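Local coordinates for uncharacterized protein (PDB 3D3Y) that is of unknown function but is related to M16 metallopeptidases and contains a region resembling their inactive domain, at residues T19-T24 and G369-K374; Y272-V277 and N396-P401; G280-F285 and G313-Q318; Q360-L365 and E390-I395. All blocks are in the same frame, centred on the assembly; numbering follows the deposited sequence.

Overall arrangement
From the N terminus, the loop 19-24, between two strands of the first sheet, meets 369-374 far along the chain. Contact 1 thereby closes a loop of 344 intervening residues and ties the N-terminal sheet to helix 368-380. Contact 3 is nested inside that loop and joins the end of helix 272-284 to strand 314-321. Contact 2 begins on the same helix and closes last, at 396-401, crossing contact 1 and enclosing both contact 3 and contact 4. Contact 4, which follows contact 3 in series and also crosses contact 1, pairs helices 347-364 and 388-397. Contacts 2 and 4 share helix 388-397, their centres about 13 Å apart.

Contact 1: T19-T24 and G369-K374; sequences TEKYKT and GAWLEK. With EDO (1,2-ethanediol), chain F.
T19 and W371 bring the two backbones no closer than 11.2 Å between their CA atoms, and Y22 CA stands 11.6 Å from G369 CA, so side chains must span the gap. One partner is an irregular loop, 19-24; the other, 369-374, is a stretch of regular helix. The loop starts with an ST turn, in which T19 OG1 accepts from the backbone N of K21 at 3.0 Å. Threonine fits here because its hydroxyl can brace the turn and still look across the contact.

W371 is the side chain that makes the crossing. With CG anti to the backbone N (chi1 -172°), its indole reaches from the helix and pushes the six-membered ring against the loop. T19 comes from the opposite direction, OG1 lying 3.7 Å from W371 CZ3 at the ring edge, near its plane. Y22 meets the same end of the indole, its CE2 lying 3.8 Å from W371 CE3. That CE3 lies near the plane of the tyrosine ring, at its edge, so the two aromatics meet without stacking. The aliphatic part of K21 fills in more loosely, with CD 4.2 Å from W371 CZ3. A 1,2-ethanediol, probably from the crystallisation liquor, lies alongside; its O1 accepts a hydrogen bond from the backbone N of E20 (3.0 Å).

The polar ends of both aromatics have partners: Y22 OH bonds to D366 O and W371 NE1 to E375 OE2. T19 and W371 both pack on L206 of strand 200-207, while E373 makes a salt bridge with R30 on strand 24-34, and so helix 368-380 lies against the first sheet.

Contact 2: Y272-V277 and N396-P401; sequences YFALQV and NAVTIP
The break between helices 388-397 and 400-409 is pinned to helix 272-284 by V398, whose two methyls sit against F273, A274 and V277. The backbones come close here, with A274 CA 5.7 Å from V398 CA, and the small alanine side chain permits that approach.

V398 CG2 lies 3.8 Å from F273 C, the carbonyl carbon, 4.0 Å from F273 CB and 3.8 Å from V277 CG2. The other methyl, V398 CG1, lies 3.8 Å from A274 CA and 4.0 Å from V277 CB, so both methyls share V277. The first torsion of V398 sets them there, with CG1 anti to the backbone N (chi1 177°) and CG2 beside that nitrogen. The valines pass each other in opposite directions, each offering methyl surface. Valine suits both places because its two methyls, branching at CB, fill buried space close to the backbone and need no polar partner.

V398 lies in the short link between helices 388-397 and 400-409. T399 is the N-cap of the second of these: its side chain caps a backbone N just past the segment, and E402 OE1 accepts from T399 N in return, a reciprocal pairing that fits a capping box. P401 is well placed in the first turn, where a residue without an N-H costs the helix nothing.

K354 of helix 347-364 donates from NZ to the carbonyl oxygens of N396 and V398. F273 CB lies against V398, but the ring turns away and meets W391 edge-to-face. Helix 400-409 supplies I403, which packs on both V277 and V398.

Contact 3: G280-F285 and G313-Q318; sequences GIFGGF and GFMTVQ. With ACT (acetate ion), chain E.
F282 and M315, a selenomethionine, both hold CG anti to the backbone N, F282 at chi1 -177° and M315 less exactly at -154°. This sends the phenyl ring from helix 272-284 and the selenium-bearing chain from strand 314-321 toward each other. Their meeting is a Met-aromatic contact in helix-on-sheet packing. The selenium comes to the ring edge, 3.8 Å from F282 CD2 and 5.0 Å from the ring centroid, because the M315 chain bends at its second and third torsions. V317, two residues along the strand and therefore on the same sheet face, presses CG2 to within 3.5 Å of F282 CE2. A large flat phenyl can touch both; the flexible M315 chain can reach the ring edge, while compact V317 sets a methyl close to CE2.

Helix 326-341 also contributes to this core, with I333 packed on both F282 and V317. At the start of the strand, G313 and F314 both face D309 in a G1 beta bulge, where the positive phi of G313 favours glycine.

T316 points to the other side of the sheet. There its OG1 donates to oxygen O of an acetate, probably from the crystallisation liquor, at 2.8 Å.

Contact 4: Q360-L365 and E390-I395; sequences QYILAL and EWIARI
Y361 faces W391 across the gap between two helices and carries most of the contact. Its ring lies over one face of the indole in an offset stack, with the planes only 3° apart and the centroid of the tyrosine ring 3.8 Å from that of the W391 six-membered ring. The overlap is close: Y361 CD1 is 3.4 Å from W391 CE2. CG is anti to the backbone N in both residues (chi1 -178° in Y361, much the same in W391), which carries each ring out from its helix to lie alongside the other, the two side chains sliding past in opposite directions. This brings the Y361 CB over the same indole face, 3.8 Å from the centroid of the six-membered ring, as a CH-pi contact, while Y361 OH extends on to the root of the tryptophan, 3.5 Å from W391 CB. Large flat rings suit this place because they span the space between backbones whose nearest CA atoms, Y361 and I392, are 8.5 Å apart. Beyond the segments, K374 makes a cation-pi contact with Y361.

I362, next along, adds a smaller apolar touch at the margin. Its CG1 lies 4.0 Å from I392 CD1, the two isoleucines crossing at about a right angle.

On the partner helix, I395 CG1 lies on the opposite face of the indole, toward its rim, one turn further on. R394 NE binds E390 OE2 at 2.6 Å, a salt bridge spanning one turn of this helix.

Helices 360-364 and 390-395 run antiparallel at 173°, their axes 11.3 Å apart. It is a widely spaced antiparallel helix pair bridged by an aromatic stack, joining helices 347-364 and 388-397.

Contact 1: T19-T24 and G369-K374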
# COMPACT_ATOMS: atom_id res chain seq x y z
N THR A 19 -17.38 7.99 -17.08
CA THR A 19 -16.77 9.30 -17.12
C THR A 19 -16.33 9.59 -18.55
O THR A 19 -16.04 8.66 -19.30
CB THR A 19 -15.56 9.40 -16.17
OG1 THR A 19 -14.95 10.67 -16.33
CG2 THR A 19 -14.50 8.27 -16.43
N GLU A 20 -16.33 10.86 -18.93
CA GLU A 20 -15.83 11.25 -20.24
C GLU A 20 -14.46 11.94 -20.11
O GLU A 20 -13.96 12.55 -21.06
CB GLU A 20 -16.85 12.17 -20.92
CG GLU A 20 -18.03 11.41 -21.50
CD GLU A 20 -19.06 12.34 -22.12
OE1 GLU A 20 -19.55 13.22 -21.41
OE2 GLU A 20 -19.37 12.17 -23.32
N LYS A 21 -13.86 11.81 -18.93
CA LYS A 21 -12.63 12.51 -18.59
C LYS A 21 -11.42 11.92 -19.32
O LYS A 21 -10.45 12.64 -19.56
CB LYS A 21 -12.42 12.47 -17.07
CG LYS A 21 -11.29 13.34 -16.53
CD LYS A 21 -11.43 13.63 -15.01
CE LYS A 21 -10.15 14.29 -14.43
NZ LYS A 21 -10.45 15.21 -13.27
N TYR A 22 -11.52 10.65 -19.71
CA TYR A 22 -10.39 9.90 -20.29
C TYR A 22 -10.65 9.30 -21.66
O TYR A 22 -11.79 9.01 -22.01
CB TYR A 22 -9.95 8.80 -19.33
CG TYR A 22 -9.67 9.35 -17.95
CD1 TYR A 22 -8.53 10.14 -17.70
CD2 TYR A 22 -10.56 9.12 -16.90
CE1 TYR A 22 -8.28 10.66 -16.42
CE2 TYR A 22 -10.33 9.64 -15.63
CZ TYR A 22 -9.19 10.42 -15.40
OH TYR A 22 -8.96 10.94 -14.14
N LYS A 23 -9.58 9.06 -22.42
CA LYS A 23 -9.67 8.45 -23.75
C LYS A 23 -9.40 6.95 -23.65
O LYS A 23 -9.50 6.22 -24.64
CB LYS A 23 -8.66 9.11 -24.70
CG LYS A 23 -8.87 10.59 -24.92
CD LYS A 23 -7.88 11.13 -25.94
CE LYS A 23 -7.90 12.62 -25.97
NZ LYS A 23 -9.14 13.14 -26.62
N THR A 24 -9.02 6.50 -22.46
CA THR A 24 -8.81 5.08 -22.22
C THR A 24 -9.75 4.61 -21.13
O THR A 24 -10.40 5.42 -20.45
CB THR A 24 -7.39 4.78 -21.73
OG1 THR A 24 -7.16 5.46 -20.49
CG2 THR A 24 -6.34 5.19 -22.79
N GLY A 369 -5.72 6.52 -11.79
CA GLY A 369 -5.32 5.55 -10.76
C GLY A 369 -5.74 5.96 -9.37
O GLY A 369 -6.25 5.14 -8.58
N ALA A 370 -5.52 7.24 -9.04
CA ALA A 370 -5.91 7.79 -7.75
C ALA A 370 -7.43 7.74 -7.58
O ALA A 370 -7.93 7.47 -6.49
CB ALA A 370 -5.43 9.24 -7.62
N TRP A 371 -8.14 8.02 -8.65
CA TRP A 371 -9.59 8.00 -8.64
C TRP A 371 -10.07 6.58 -8.30
O TRP A 371 -10.83 6.40 -7.34
CB TRP A 371 -10.15 8.52 -9.97
CG TRP A 371 -11.64 8.73 -9.98
CD1 TRP A 371 -12.54 8.36 -9.01
CD2 TRP A 371 -12.43 9.31 -11.04
NE1 TRP A 371 -13.82 8.69 -9.39
CE2 TRP A 371 -13.78 9.27 -10.63
CE3 TRP A 371 -12.11 9.86 -12.30
CZ2 TRP A 371 -14.82 9.77 -11.43
CZ3 TRP A 371 -13.15 10.35 -13.09
CH2 TRP A 371 -14.49 10.30 -12.65
N LEU A 372 -9.59 5.57 -9.03
CA LEU A 372 -9.90 4.16 -8.69
C LEU A 372 -9.67 3.80 -7.22
O LEU A 372 -10.54 3.18 -6.61
CB LEU A 372 -9.19 3.15 -9.61
CG LEU A 372 -9.74 2.89 -11.01
CD1 LEU A 372 -8.75 2.02 -11.81
CD2 LEU A 372 -11.13 2.23 -11.03
N GLU A 373 -8.54 4.21 -6.65
CA GLU A 373 -8.25 3.99 -5.22
C GLU A 373 -9.23 4.70 -4.27
O GLU A 373 -9.62 4.12 -3.26
CB GLU A 373 -6.81 4.36 -4.83
CG GLU A 373 -5.71 3.54 -5.54
CD GLU A 373 -5.87 2.02 -5.34
OE1 GLU A 373 -6.41 1.58 -4.29
OE2 GLU A 373 -5.48 1.26 -6.23
N LYS A 374 -9.60 5.94 -4.58
CA LYS A 374 -10.65 6.64 -3.82
C LYS A 374 -11.96 5.85 -3.89
O LYS A 374 -12.63 5.68 -2.88
CB LYS A 374 -10.88 8.08 -4.34
CG LYS A 374 -9.72 9.02 -4.07
CD LYS A 374 -9.98 10.48 -4.50
CE LYS A 374 -8.75 11.34 -4.14
NZ LYS A 374 -8.73 12.69 -4.81
C1 EDO F . -16.87 13.70 -16.32
O1 EDO F . -17.42 13.25 -17.56
C2 EDO F . -16.99 12.62 -15.26
O2 EDO F . -16.27 13.04 -14.09

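Contact 2: Y272-V277 and N396-P401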
# COMPACT_ATOMS: atom_id res chain seq x y z
N TYR A 272 -8.43 12.64 12.37
CA TYR A 272 -7.74 12.29 11.11
C TYR A 272 -7.05 13.50 10.48
O TYR A 272 -5.87 13.43 10.15
CB TYR A 272 -8.70 11.64 10.12
CG TYR A 272 -8.04 11.31 8.78
CD1 TYR A 272 -7.28 10.15 8.62
CD2 TYR A 272 -8.15 12.18 7.69
CE1 TYR A 272 -6.66 9.84 7.36
CE2 TYR A 272 -7.54 11.91 6.46
CZ TYR A 272 -6.79 10.75 6.31
OH TYR A 272 -6.25 10.51 5.07
N PHE A 273 -7.78 14.60 10.27
CA PHE A 273 -7.17 15.77 9.61
C PHE A 273 -6.11 16.46 10.48
O PHE A 273 -5.03 16.83 9.98
CB PHE A 273 -8.26 16.75 9.12
CG PHE A 273 -9.00 16.23 7.94
CD1 PHE A 273 -8.52 16.44 6.65
CD2 PHE A 273 -10.16 15.45 8.12
CE1 PHE A 273 -9.17 15.90 5.55
CE2 PHE A 273 -10.82 14.91 7.03
CZ PHE A 273 -10.33 15.14 5.75
N ALA A 274 -6.42 16.61 11.77
CA ALA A 274 -5.45 17.11 12.76
C ALA A 274 -4.13 16.32 12.71
O ALA A 274 -3.05 16.88 12.86
CB ALA A 274 -6.07 17.04 14.18
N LEU A 275 -4.23 15.01 12.50
CA LEU A 275 -3.03 14.15 12.44
C LEU A 275 -2.22 14.43 11.17
O LEU A 275 -0.98 14.49 11.20
CB LEU A 275 -3.42 12.67 12.54
CG LEU A 275 -2.29 11.66 12.26
CD1 LEU A 275 -1.30 11.72 13.43
CD2 LEU A 275 -2.91 10.25 12.14
N GLN A 276 -2.93 14.66 10.06
CA GLN A 276 -2.28 15.03 8.80
C GLN A 276 -1.37 16.25 9.04
O GLN A 276 -0.21 16.28 8.63
CB GLN A 276 -3.35 15.33 7.74
CG GLN A 276 -4.22 14.14 7.33
CD GLN A 276 -3.43 13.09 6.56
OE1 GLN A 276 -2.40 13.41 5.92
NE2 GLN A 276 -3.87 11.85 6.62
N VAL A 277 -1.92 17.25 9.72
CA VAL A 277 -1.22 18.50 9.96
C VAL A 277 -0.15 18.28 11.01
O VAL A 277 0.99 18.74 10.82
CB VAL A 277 -2.20 19.65 10.34
CG1 VAL A 277 -1.43 20.96 10.67
CG2 VAL A 277 -3.21 19.89 9.19
N ASN A 396 -7.94 23.03 5.98
CA ASN A 396 -7.93 24.46 6.36
C ASN A 396 -8.36 24.77 7.80
O ASN A 396 -7.84 25.68 8.41
CB ASN A 396 -8.77 25.28 5.37
CG ASN A 396 -8.05 25.53 4.06
OD1 ASN A 396 -6.81 25.68 4.01
ND2 ASN A 396 -8.81 25.57 3.00
N ALA A 397 -9.30 23.98 8.34
CA ALA A 397 -9.90 24.26 9.64
C ALA A 397 -9.12 23.72 10.85
O ALA A 397 -9.50 24.01 12.00
CB ALA A 397 -11.36 23.77 9.69
N VAL A 398 -8.08 22.92 10.60
CA VAL A 398 -7.29 22.38 11.71
C VAL A 398 -6.73 23.50 12.58
O VAL A 398 -6.14 24.45 12.06
CB VAL A 398 -6.16 21.40 11.26
CG1 VAL A 398 -5.33 20.92 12.47
CG2 VAL A 398 -6.75 20.18 10.50
N THR A 399 -6.91 23.38 13.90
CA THR A 399 -6.45 24.37 14.87
C THR A 399 -5.27 23.86 15.70
O THR A 399 -4.99 22.66 15.71
CB THR A 399 -7.57 24.80 15.82
OG1 THR A 399 -7.90 23.70 16.66
CG2 THR A 399 -8.82 25.22 15.03
N ILE A 400 -4.56 24.76 16.37
CA ILE A 400 -3.44 24.37 17.22
C ILE A 400 -3.86 23.44 18.35
O ILE A 400 -3.19 22.43 18.56
CB ILE A 400 -2.63 25.59 17.71
CG1 ILE A 400 -1.78 26.13 16.55
CG2 ILE A 400 -1.72 25.24 18.91
CD1 ILE A 400 -1.16 27.54 16.85
N PRO A 401 -4.97 23.77 19.06
CA PRO A 401 -5.46 22.86 20.11
C PRO A 401 -5.71 21.43 19.60
O PRO A 401 -5.40 20.46 20.32
CB PRO A 401 -6.74 23.56 20.63
CG PRO A 401 -6.45 25.04 20.40
CD PRO A 401 -5.75 25.02 19.04

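Contact 3: G280-F285 and G313-Q318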
# COMPACT_ATOMS: atom_id res chain seq x y z
N GLY A 280 2.88 16.75 9.43
CA GLY A 280 3.62 17.72 8.63
C GLY A 280 4.50 18.63 9.47
O GLY A 280 5.62 18.93 9.07
N ILE A 281 4.00 19.05 10.64
CA ILE A 281 4.73 20.00 11.49
C ILE A 281 5.86 19.29 12.23
O ILE A 281 6.91 19.89 12.51
CB ILE A 281 3.76 20.65 12.51
CG1 ILE A 281 2.82 21.64 11.81
CG2 ILE A 281 4.49 21.34 13.66
CD1 ILE A 281 1.53 21.93 12.67
N PHE A 282 5.62 18.04 12.59
CA PHE A 282 6.56 17.24 13.41
C PHE A 282 7.79 16.83 12.57
O PHE A 282 8.92 17.23 12.87
CB PHE A 282 5.82 16.05 14.07
CG PHE A 282 6.67 15.21 15.00
CD1 PHE A 282 7.57 15.78 15.91
CD2 PHE A 282 6.51 13.82 15.00
CE1 PHE A 282 8.35 14.97 16.79
CE2 PHE A 282 7.27 13.01 15.85
CZ PHE A 282 8.17 13.58 16.78
N GLY A 283 7.57 16.10 11.49
CA GLY A 283 8.68 15.60 10.67
C GLY A 283 8.32 15.34 9.22
O GLY A 283 9.10 14.76 8.50
N GLY A 284 7.14 15.77 8.77
CA GLY A 284 6.64 15.34 7.46
C GLY A 284 7.24 16.07 6.27
O GLY A 284 7.37 15.50 5.16
N PHE A 285 7.60 17.33 6.49
CA PHE A 285 8.02 18.25 5.45
C PHE A 285 9.34 18.92 5.84
O PHE A 285 9.72 18.88 7.01
CB PHE A 285 6.94 19.32 5.29
CG PHE A 285 5.64 18.83 4.70
CD1 PHE A 285 5.61 18.23 3.44
CD2 PHE A 285 4.44 19.04 5.37
CE1 PHE A 285 4.39 17.82 2.87
CE2 PHE A 285 3.23 18.62 4.81
CZ PHE A 285 3.20 17.99 3.56
N GLY A 313 -2.96 2.67 12.67
CA GLY A 313 -2.94 3.52 13.89
C GLY A 313 -1.58 3.77 14.54
O GLY A 313 -1.45 3.74 15.77
N PHE A 314 -0.59 4.09 13.72
CA PHE A 314 0.75 4.32 14.20
C PHE A 314 1.47 5.31 13.31
O PHE A 314 1.01 5.65 12.21
CB PHE A 314 1.51 3.00 14.40
CG PHE A 314 2.20 2.46 13.17
CD1 PHE A 314 3.58 2.39 13.14
CD2 PHE A 314 1.48 1.98 12.07
CE1 PHE A 314 4.25 1.89 12.01
CE2 PHE A 314 2.14 1.48 10.94
CZ PHE A 314 3.53 1.44 10.91
N MSE A 315 2.57 5.83 13.80
CA MSE A 315 3.35 6.92 13.23
C MSE A 315 4.79 6.52 13.46
O MSE A 315 5.06 5.99 14.48
CB MSE A 315 3.07 8.17 14.07
CG MSE A 315 3.20 9.50 13.46
SE MSE A 315 4.39 10.73 14.26
CE MSE A 315 5.77 9.64 14.53
N THR A 316 5.69 6.81 12.53
CA THR A 316 7.12 6.48 12.70
C THR A 316 7.97 7.70 12.42
O THR A 316 7.56 8.61 11.66
CB THR A 316 7.58 5.37 11.74
OG1 THR A 316 7.53 5.87 10.41
CG2 THR A 316 6.73 4.12 11.84
N VAL A 317 9.12 7.75 13.09
CA VAL A 317 10.13 8.70 12.84
C VAL A 317 11.31 7.86 12.41
O VAL A 317 11.63 6.86 13.08
CB VAL A 317 10.48 9.53 14.12
CG1 VAL A 317 11.79 10.35 13.93
CG2 VAL A 317 9.34 10.49 14.47
N GLN A 318 11.94 8.24 11.30
CA GLN A 318 13.11 7.55 10.80
C GLN A 318 14.27 8.53 10.67
O GLN A 318 14.08 9.61 10.10
CB GLN A 318 12.79 6.97 9.42
CG GLN A 318 11.70 5.89 9.43
CD GLN A 318 11.43 5.40 8.03
OE1 GLN A 318 12.36 5.03 7.28
NE2 GLN A 318 10.17 5.41 7.65
C ACT E . 4.95 4.23 8.31
O ACT E . 6.21 4.39 8.39
OXT ACT E . 4.19 4.97 9.01
CH3 ACT E . 4.41 3.16 7.42

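Contact 4: Q360-L365 and E390-I395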
# COMPACT_ATOMS: atom_id res chain seq x y z
N GLN A 360 -0.65 18.62 -2.58
CA GLN A 360 -0.50 17.20 -2.89
C GLN A 360 -1.83 16.52 -3.20
O GLN A 360 -1.95 15.86 -4.22
CB GLN A 360 0.29 16.48 -1.79
CG GLN A 360 1.71 16.99 -1.75
CD GLN A 360 2.59 16.37 -0.68
OE1 GLN A 360 2.13 15.58 0.16
NE2 GLN A 360 3.88 16.74 -0.70
N TYR A 361 -2.83 16.72 -2.36
CA TYR A 361 -4.16 16.20 -2.62
C TYR A 361 -4.71 16.67 -3.97
O TYR A 361 -5.15 15.84 -4.78
CB TYR A 361 -5.11 16.67 -1.51
CG TYR A 361 -6.53 16.16 -1.60
CD1 TYR A 361 -6.88 14.91 -1.10
CD2 TYR A 361 -7.52 16.97 -2.14
CE1 TYR A 361 -8.21 14.47 -1.17
CE2 TYR A 361 -8.82 16.56 -2.20
CZ TYR A 361 -9.17 15.31 -1.72
OH TYR A 361 -10.49 14.93 -1.82
N ILE A 362 -4.70 17.98 -4.21
CA ILE A 362 -5.23 18.53 -5.46
C ILE A 362 -4.56 17.91 -6.68
O ILE A 362 -5.24 17.52 -7.64
CB ILE A 362 -5.13 20.08 -5.48
CG1 ILE A 362 -6.15 20.67 -4.48
CG2 ILE A 362 -5.34 20.63 -6.90
CD1 ILE A 362 -6.00 22.16 -4.21
N LEU A 363 -3.24 17.79 -6.63
CA LEU A 363 -2.47 17.17 -7.71
C LEU A 363 -3.08 15.82 -8.14
O LEU A 363 -3.23 15.56 -9.33
CB LEU A 363 -1.02 16.95 -7.25
CG LEU A 363 0.06 17.34 -8.25
CD1 LEU A 363 0.64 18.72 -7.86
CD2 LEU A 363 1.18 16.29 -8.33
N ALA A 364 -3.44 14.99 -7.16
CA ALA A 364 -3.96 13.65 -7.45
C ALA A 364 -5.43 13.61 -7.90
O ALA A 364 -5.93 12.55 -8.33
CB ALA A 364 -3.71 12.74 -6.27
N LEU A 365 -6.11 14.75 -7.82
CA LEU A 365 -7.51 14.87 -8.28
C LEU A 365 -7.69 14.47 -9.75
O LEU A 365 -8.78 14.04 -10.16
CB LEU A 365 -8.06 16.29 -8.08
CG LEU A 365 -8.59 16.72 -6.70
CD1 LEU A 365 -9.50 17.94 -6.84
CD2 LEU A 365 -9.33 15.58 -6.02
N GLU A 390 -14.79 19.46 0.62
CA GLU A 390 -14.82 19.25 2.07
C GLU A 390 -13.47 18.79 2.63
O GLU A 390 -13.09 19.17 3.75
CB GLU A 390 -15.92 18.25 2.45
CG GLU A 390 -15.93 17.89 3.98
CD GLU A 390 -16.40 19.04 4.90
OE1 GLU A 390 -16.91 20.05 4.38
OE2 GLU A 390 -16.28 18.93 6.16
N TRP A 391 -12.75 17.99 1.86
CA TRP A 391 -11.41 17.56 2.27
C TRP A 391 -10.54 18.79 2.52
O TRP A 391 -9.93 18.94 3.59
CB TRP A 391 -10.79 16.63 1.20
CG TRP A 391 -9.56 15.94 1.67
CD1 TRP A 391 -9.47 14.67 2.18
CD2 TRP A 391 -8.23 16.48 1.70
NE1 TRP A 391 -8.16 14.39 2.53
CE2 TRP A 391 -7.38 15.48 2.25
CE3 TRP A 391 -7.68 17.70 1.31
CZ2 TRP A 391 -6.00 15.66 2.40
CZ3 TRP A 391 -6.29 17.89 1.48
CH2 TRP A 391 -5.47 16.87 2.02
N ILE A 392 -10.51 19.68 1.53
CA ILE A 392 -9.76 20.93 1.62
C ILE A 392 -10.21 21.82 2.78
O ILE A 392 -9.39 22.37 3.52
CB ILE A 392 -9.83 21.70 0.25
CG1 ILE A 392 -8.92 21.02 -0.77
CG2 ILE A 392 -9.42 23.19 0.40
CD1 ILE A 392 -9.42 21.14 -2.21
N ALA A 393 -11.52 21.97 2.95
CA ALA A 393 -12.07 22.71 4.09
C ALA A 393 -11.58 22.13 5.44
O ALA A 393 -11.20 22.86 6.38
CB ALA A 393 -13.58 22.72 4.02
N ARG A 394 -11.57 20.81 5.54
CA ARG A 394 -11.16 20.18 6.79
C ARG A 394 -9.68 20.38 7.06
O ARG A 394 -9.29 20.67 8.22
CB ARG A 394 -11.60 18.72 6.84
CG ARG A 394 -13.10 18.62 7.17
CD ARG A 394 -13.54 17.20 7.28
NE ARG A 394 -14.99 17.11 7.49
CZ ARG A 394 -15.59 16.05 8.03
NH1 ARG A 394 -14.87 14.99 8.42
NH2 ARG A 394 -16.89 16.05 8.20
N ILE A 395 -8.84 20.28 6.03
CA ILE A 395 -7.42 20.67 6.20
C ILE A 395 -7.26 22.12 6.68
O ILE A 395 -6.54 22.42 7.66
CB ILE A 395 -6.58 20.41 4.91
CG1 ILE A 395 -6.42 18.89 4.71
CG2 ILE A 395 -5.19 21.03 5.03
CD1 ILE A 395 -5.52 18.17 5.78